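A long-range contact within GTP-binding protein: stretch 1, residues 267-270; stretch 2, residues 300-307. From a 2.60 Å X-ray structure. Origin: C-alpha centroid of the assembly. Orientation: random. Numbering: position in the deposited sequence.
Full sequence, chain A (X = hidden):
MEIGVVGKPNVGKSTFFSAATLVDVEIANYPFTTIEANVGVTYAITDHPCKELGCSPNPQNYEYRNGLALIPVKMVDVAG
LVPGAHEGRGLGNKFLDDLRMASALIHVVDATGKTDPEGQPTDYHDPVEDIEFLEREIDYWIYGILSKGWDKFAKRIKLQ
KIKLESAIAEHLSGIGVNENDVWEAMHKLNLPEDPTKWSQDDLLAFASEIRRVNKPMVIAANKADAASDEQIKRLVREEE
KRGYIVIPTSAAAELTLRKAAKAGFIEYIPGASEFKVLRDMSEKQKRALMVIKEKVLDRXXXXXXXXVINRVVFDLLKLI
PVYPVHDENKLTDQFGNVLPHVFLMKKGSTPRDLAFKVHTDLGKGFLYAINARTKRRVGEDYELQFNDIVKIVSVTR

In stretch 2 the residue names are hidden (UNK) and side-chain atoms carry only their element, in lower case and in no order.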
# COMPACT_ATOMS: atom_id res chain seq x y z
N GLU A 267 20.07 7.88 -2.14
CA GLU A 267 19.52 6.68 -2.78
C GLU A 267 17.99 6.47 -2.85
O GLU A 267 17.41 6.38 -3.93
CB GLU A 267 20.30 5.41 -2.37
CG GLU A 267 21.54 5.20 -3.26
CD GLU A 267 21.37 3.98 -4.15
OE1 GLU A 267 21.42 4.13 -5.36
OE2 GLU A 267 21.24 2.88 -3.62
N TYR A 268 17.27 6.37 -1.69
CA TYR A 268 17.78 6.87 -0.41
C TYR A 268 17.59 5.86 0.74
O TYR A 268 16.54 5.25 0.89
CB TYR A 268 17.05 8.17 -0.08
CG TYR A 268 17.77 8.89 1.00
CD1 TYR A 268 19.10 9.24 0.83
CD2 TYR A 268 17.11 9.22 2.19
CE1 TYR A 268 19.78 9.93 1.83
CE2 TYR A 268 17.79 9.90 3.19
CZ TYR A 268 19.11 10.25 3.02
OH TYR A 268 19.79 10.94 4.01
N ILE A 269 18.66 5.72 1.54
CA ILE A 269 18.53 5.06 2.84
C ILE A 269 19.73 5.40 3.70
O ILE A 269 19.71 6.37 4.45
CB ILE A 269 18.48 3.56 2.59
CG1 ILE A 269 17.15 3.08 2.38
CG2 ILE A 269 18.79 2.78 3.87
CD1 ILE A 269 16.88 1.65 2.06
N PRO A 270 20.86 4.66 3.57
CA PRO A 270 21.99 4.80 4.48
C PRO A 270 22.50 6.25 4.57
O PRO A 270 22.94 6.72 5.61
CB PRO A 270 23.11 3.89 4.00
CG PRO A 270 22.53 2.93 2.97
CD PRO A 270 21.16 3.65 2.56
N UNK A 300 17.89 7.38 13.38
CA UNK A 300 16.87 6.43 12.92
C UNK A 300 17.36 5.45 11.85
O UNK A 300 16.71 4.44 11.58
c UNK A 300 13.86 10.05 14.97
c UNK A 300 15.12 9.50 12.98
c UNK A 300 14.54 10.46 13.82
c UNK A 300 14.37 7.74 14.41
c UNK A 300 13.78 8.68 15.27
c UNK A 300 15.04 8.14 13.27
c UNK A 300 15.65 7.14 12.35
N UNK A 301 18.50 5.75 11.22
CA UNK A 301 19.02 4.89 10.17
C UNK A 301 18.57 5.31 8.77
O UNK A 301 18.98 4.70 7.77
N UNK A 302 17.73 6.34 8.69
CA UNK A 302 17.23 6.85 7.44
C UNK A 302 16.20 7.92 7.71
O UNK A 302 15.96 8.32 8.85
o UNK A 302 15.32 5.40 7.23
c UNK A 302 16.59 5.69 6.67
N UNK A 303 15.56 8.42 6.66
CA UNK A 303 14.54 9.45 6.82
C UNK A 303 13.18 8.84 7.14
O UNK A 303 12.22 9.56 7.42
o UNK A 303 14.40 9.51 4.38
c UNK A 303 14.44 10.34 5.56
c UNK A 303 15.64 11.30 5.50
N UNK A 304 13.11 7.51 7.10
CA UNK A 304 11.88 6.83 7.43
C UNK A 304 10.86 6.79 6.32
O UNK A 304 9.99 5.91 6.29
N UNK A 305 10.96 7.74 5.39
CA UNK A 305 10.01 7.79 4.28
C UNK A 305 10.04 6.52 3.46
O UNK A 305 9.01 5.88 3.24
c UNK A 305 9.38 8.93 2.16
c UNK A 305 10.30 8.98 3.37
c UNK A 305 10.10 10.28 4.16
N UNK A 306 11.23 6.13 3.02
CA UNK A 306 11.34 4.93 2.20
C UNK A 306 10.82 3.68 2.90
O UNK A 306 10.24 2.79 2.26
c UNK A 306 12.96 3.68 0.67
n UNK A 306 11.42 3.12 -1.10
c UNK A 306 12.21 4.05 -0.59
o UNK A 306 12.33 5.17 -1.10
c UNK A 306 12.80 4.71 1.79
N UNK A 307 11.05 3.62 4.21
CA UNK A 307 10.62 2.49 5.05
C UNK A 307 9.09 2.36 5.02
O UNK A 307 8.54 1.27 4.84
o UNK A 307 12.39 2.79 8.99
c UNK A 307 11.54 1.87 8.81
c UNK A 307 11.09 2.74 6.49
c UNK A 307 11.18 1.52 7.37
o UNK A 307 10.99 1.24 9.74

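Position 300 carries seven side-chain carbons and no heteroatom: one carbon leads from CA into a closed ring of six. A six-carbon ring on a single methylene, with no oxygen attached, is Phe-300. Its CB comes nearest to stretch 1, 8.9 Å from the O of Ile-269, with the ring farther away, so its identity rests on atoms and connectivity, not on contact.

Position 301 has no side-chain atoms. Its phi/psi of 93/-3° supports the same reading, because a CB placed on this backbone would be jammed against the carbonyl O of the preceding residue. This is Gly-301. Its own carbonyl meets stretch 1, with the O of Ile-269 lying 3.8 Å from the O of Gly-301; two acceptors at that range make a packing contact without a hydrogen bond.

Position 302 shows one carbon followed by one oxygen, unbranched, which defines Ser-302. The CB is 3.9 Å from the O of Ile-269. With chi1 at 76° (p), the hydroxyl is engaged two residues ahead: the backbone N of position 304 donates to OG of Ser-302 at 3.1 Å, with an angle of 150° at the hydrogen.

Position 303 has a carbon bearing one oxygen and one further carbon. Branching at CB into unlike atoms identifies Thr-303, with chi1 at 47° (p). Its methyl carbon CG2 comes within 3.5 Å of CE2 of Tyr-268, and it sits at the edge of that ring, near the ring plane, so this is an edge contact.

Position 304 again lacks side-chain atoms, and its phi of 80° favours the same assignment, Gly-304. It does not touch stretch 1. It occupies the N-cap position, right before the helix.

Position 305 has three carbons, the first carrying the other two: a beta-branched, all-carbon side chain, hence Val-305, chi1 175° (t). At its nearest, CB is 6.9 Å from CD2 of Tyr-268, so it makes no contact there.

Position 306 has a chain of three carbons, the third carrying one oxygen and one nitrogen. That terminal amide, one carbon farther out than in asparagine, gives Gln-306. Its CA-to-CB bond points toward stretch 1, and CB lies 3.9 Å from the O of Tyr-268. NE2 is hydrogen-bonded elsewhere in the structure.

Position 307 has three carbons ending in two oxygens, a carboxylate: Glu-307. Its nearest side-chain atom, CB, is 7.3 Å from CG1 of Ile-269, so it plays no part in the contact.

The contact works by van der Waals packing, burying 259 Å² in total with no hydrogen bond across it. The backbones approach most closely around Ile-269 and Ser-302, whose CA atoms are 5.1 Å apart, while the CA atoms of Tyr-268 and Gln-306 are 7.2 Å apart. Tyr-268 contributes twice: its backbone O packs on CB of Gln-306, and its side chain, whose CA-to-CB bond points sideways but whose end comes nearer at chi1 -165° (t), brings the ring edge to Thr-303. High B factors on Tyr-268 counsel caution about the exact ring distance.

Stretch 2, residues 300-307: FGSTGVQE
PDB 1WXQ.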